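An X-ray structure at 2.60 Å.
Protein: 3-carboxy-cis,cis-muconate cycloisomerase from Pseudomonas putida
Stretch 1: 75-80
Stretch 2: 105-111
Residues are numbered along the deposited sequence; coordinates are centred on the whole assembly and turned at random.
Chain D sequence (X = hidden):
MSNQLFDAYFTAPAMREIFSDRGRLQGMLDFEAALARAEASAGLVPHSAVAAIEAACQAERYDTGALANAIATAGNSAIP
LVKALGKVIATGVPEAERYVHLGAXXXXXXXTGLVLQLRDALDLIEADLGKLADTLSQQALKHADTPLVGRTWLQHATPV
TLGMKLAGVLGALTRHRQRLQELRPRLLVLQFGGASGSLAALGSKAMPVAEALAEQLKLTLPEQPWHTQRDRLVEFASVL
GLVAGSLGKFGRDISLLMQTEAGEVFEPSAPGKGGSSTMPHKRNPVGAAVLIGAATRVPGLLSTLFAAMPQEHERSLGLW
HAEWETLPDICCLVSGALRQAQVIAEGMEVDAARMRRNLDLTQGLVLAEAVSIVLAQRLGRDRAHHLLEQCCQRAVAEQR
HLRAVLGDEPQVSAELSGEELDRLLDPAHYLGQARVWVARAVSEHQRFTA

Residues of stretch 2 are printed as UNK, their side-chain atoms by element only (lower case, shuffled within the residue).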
# COMPACT_ATOMS: atom_id res chain seq x y z
N GLY D 75 15.16 -19.42 12.85
CA GLY D 75 15.15 -18.24 12.00
C GLY D 75 14.66 -18.55 10.61
O GLY D 75 14.48 -17.64 9.80
N ASN D 76 14.48 -19.83 10.31
CA ASN D 76 13.97 -20.25 9.01
C ASN D 76 13.39 -21.65 9.11
O ASN D 76 13.38 -22.25 10.18
CB ASN D 76 15.05 -20.18 7.93
CG ASN D 76 16.16 -21.19 8.14
OD1 ASN D 76 15.90 -22.35 8.46
ND2 ASN D 76 17.40 -20.76 7.94
N SER D 77 12.91 -22.18 8.00
CA SER D 77 12.30 -23.50 8.00
C SER D 77 13.24 -24.62 7.57
O SER D 77 13.09 -25.75 8.00
CB SER D 77 11.08 -23.48 7.09
OG SER D 77 11.43 -22.90 5.84
N ALA D 78 14.20 -24.30 6.72
CA ALA D 78 15.13 -25.30 6.22
C ALA D 78 15.92 -26.06 7.28
O ALA D 78 15.86 -27.29 7.32
CB ALA D 78 16.11 -24.67 5.22
N ILE D 79 16.64 -25.35 8.15
CA ILE D 79 17.44 -26.07 9.13
C ILE D 79 16.67 -27.02 10.07
O ILE D 79 17.13 -28.13 10.32
CB ILE D 79 18.37 -25.13 9.98
CG1 ILE D 79 17.67 -24.64 11.23
CG2 ILE D 79 18.86 -23.97 9.13
CD1 ILE D 79 18.60 -23.94 12.19
N PRO D 80 15.49 -26.62 10.57
CA PRO D 80 14.82 -27.58 11.45
C PRO D 80 14.31 -28.78 10.66
O PRO D 80 14.25 -29.89 11.18
CB PRO D 80 13.67 -26.77 12.05
CG PRO D 80 14.20 -25.39 12.05
CD PRO D 80 14.83 -25.31 10.67
N UNK D 105 22.52 -24.31 0.99
CA UNK D 105 22.22 -23.43 2.10
C UNK D 105 20.71 -23.49 2.32
O UNK D 105 19.99 -23.96 1.45
c UNK D 105 22.71 -21.98 1.79
o UNK D 105 22.57 -21.16 2.95
c UNK D 105 21.94 -21.37 0.65
N UNK D 106 20.24 -23.04 3.47
CA UNK D 106 18.81 -23.05 3.79
C UNK D 106 17.92 -22.42 2.71
O UNK D 106 16.92 -23.00 2.28
c UNK D 106 18.56 -22.35 5.12
o UNK D 106 19.16 -23.06 6.19
N UNK D 107 18.29 -21.22 2.27
CA UNK D 107 17.49 -20.53 1.25
C UNK D 107 17.37 -21.32 -0.06
O UNK D 107 16.37 -21.20 -0.77
c UNK D 107 18.05 -19.13 0.98
n UNK D 107 18.71 -16.53 0.52
c UNK D 107 17.08 -18.27 0.17
c UNK D 107 17.54 -16.85 -0.01
o UNK D 107 16.85 -16.04 -0.62
N UNK D 108 18.38 -22.13 -0.38
CA UNK D 108 18.33 -22.92 -1.61
C UNK D 108 17.13 -23.84 -1.54
O UNK D 108 16.37 -23.95 -2.51
c UNK D 108 20.82 -22.96 -2.03
o UNK D 108 21.90 -23.31 -1.50
o UNK D 108 20.73 -21.98 -2.79
c UNK D 108 19.59 -23.78 -1.76
N UNK D 109 16.95 -24.49 -0.39
CA UNK D 109 15.84 -25.42 -0.21
C UNK D 109 14.50 -24.69 -0.15
O UNK D 109 13.51 -25.13 -0.74
c UNK D 109 16.04 -26.23 1.05
N UNK D 110 14.48 -23.58 0.58
CA UNK D 110 13.27 -22.79 0.72
C UNK D 110 12.78 -22.14 -0.59
O UNK D 110 11.61 -22.28 -0.96
c UNK D 110 15.48 -20.87 4.78
s UNK D 110 13.75 -20.96 4.32
c UNK D 110 13.82 -22.28 3.11
c UNK D 110 13.52 -21.72 1.76
N UNK D 111 13.65 -21.42 -1.29
CA UNK D 111 13.24 -20.78 -2.53
C UNK D 111 12.87 -21.81 -3.60
O UNK D 111 11.88 -21.65 -4.31
o UNK D 111 15.25 -17.68 -2.77
c UNK D 111 14.34 -19.86 -3.08
c UNK D 111 14.35 -18.48 -2.43
o UNK D 111 13.46 -18.18 -1.59

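Position 105 has three side-chain atoms. The CB carries one oxygen and one further carbon, so the chain branches at CB. The CB points away from stretch 1, and nothing there is touched. A CB bearing a hydroxyl and a methyl is threonine. Thr-105 sits at the N-cap position, right before the helix, but its side chain makes no capping bond.

Position 106 has two side-chain atoms, a CB and then one oxygen. Its CB points toward stretch 1 and lies 3.4 Å from the CB of Ala-78. The oxygen is 3.1 Å from CG2 of Ile-79 and 3.4 Å from ND2 of Asn-76. One carbon and one oxygen make serine. Ser-106 has chi1 in the m well. Its CA is 5.0 Å from the CA of Ala-78, a short spacing between backbones that two small side chains permit.

Position 107 has three carbons in a row, the third carrying one oxygen and one nitrogen. The CA-to-CB bond points away from stretch 1, and the side chain makes no contact there. This is a terminal amide one carbon longer than that of asparagine, so the residue is glutamine. Gln-107 has chi1 and chi2 both t, giving an extended chain.

Position 108 has two carbons, the second carrying two oxygens. The CA-to-CB bond points sideways, and the side chain stays clear of stretch 1. That is a short carboxylate, hence aspartate. The OD2 of Asp-108 accepts from the backbone N of Thr-105 at 2.8 Å, although the place of OD2 is less sure in the model. The carboxylate is also hydrogen-bonded elsewhere in the structure.

Position 109 has a CB and nothing beyond it. The CB points toward stretch 1 and lies 4.5 Å from the CB of Ala-78, a loose apolar contact. A lone CB is alanine, so this is Ala-109.

Position 110 has an unbranched chain of two carbons, a heavier atom marked s, and a last carbon. The sulfur is 3.4 Å from OG of Ser-77. The last carbon is 3.3 Å from the CB of Asn-76 and 3.9 Å from the CB of Ala-78. Sulfur within such a chain means methionine. In Met-110, chi1 is m and chi2 is t, while chi3, at -112°, lies between wells.

Position 111 again has two carbons, the second with two oxygens. It is out of reach of stretch 1. The short carboxylate is aspartate. The carboxylate oxygens of Asp-111 are hydrogen-bonded elsewhere in the structure.

The contact is formed mainly by one side of the helix of stretch 2. Ser-106 and Met-110 are one turn apart, and the N of Met-110 bonds to the O of Ser-106 at 3.0 Å. Both reach Ala-78 and Asn-76. Asn-76 also shapes its own stretch: its OD1 accepts from the N of Ile-79 at 3.1 Å, a capping bond. No clear hydrogen bond crosses between the stretches. The two bury 232 Å² in all, chiefly through close packing.

Stretch 2 (105-111) TSQDAMD
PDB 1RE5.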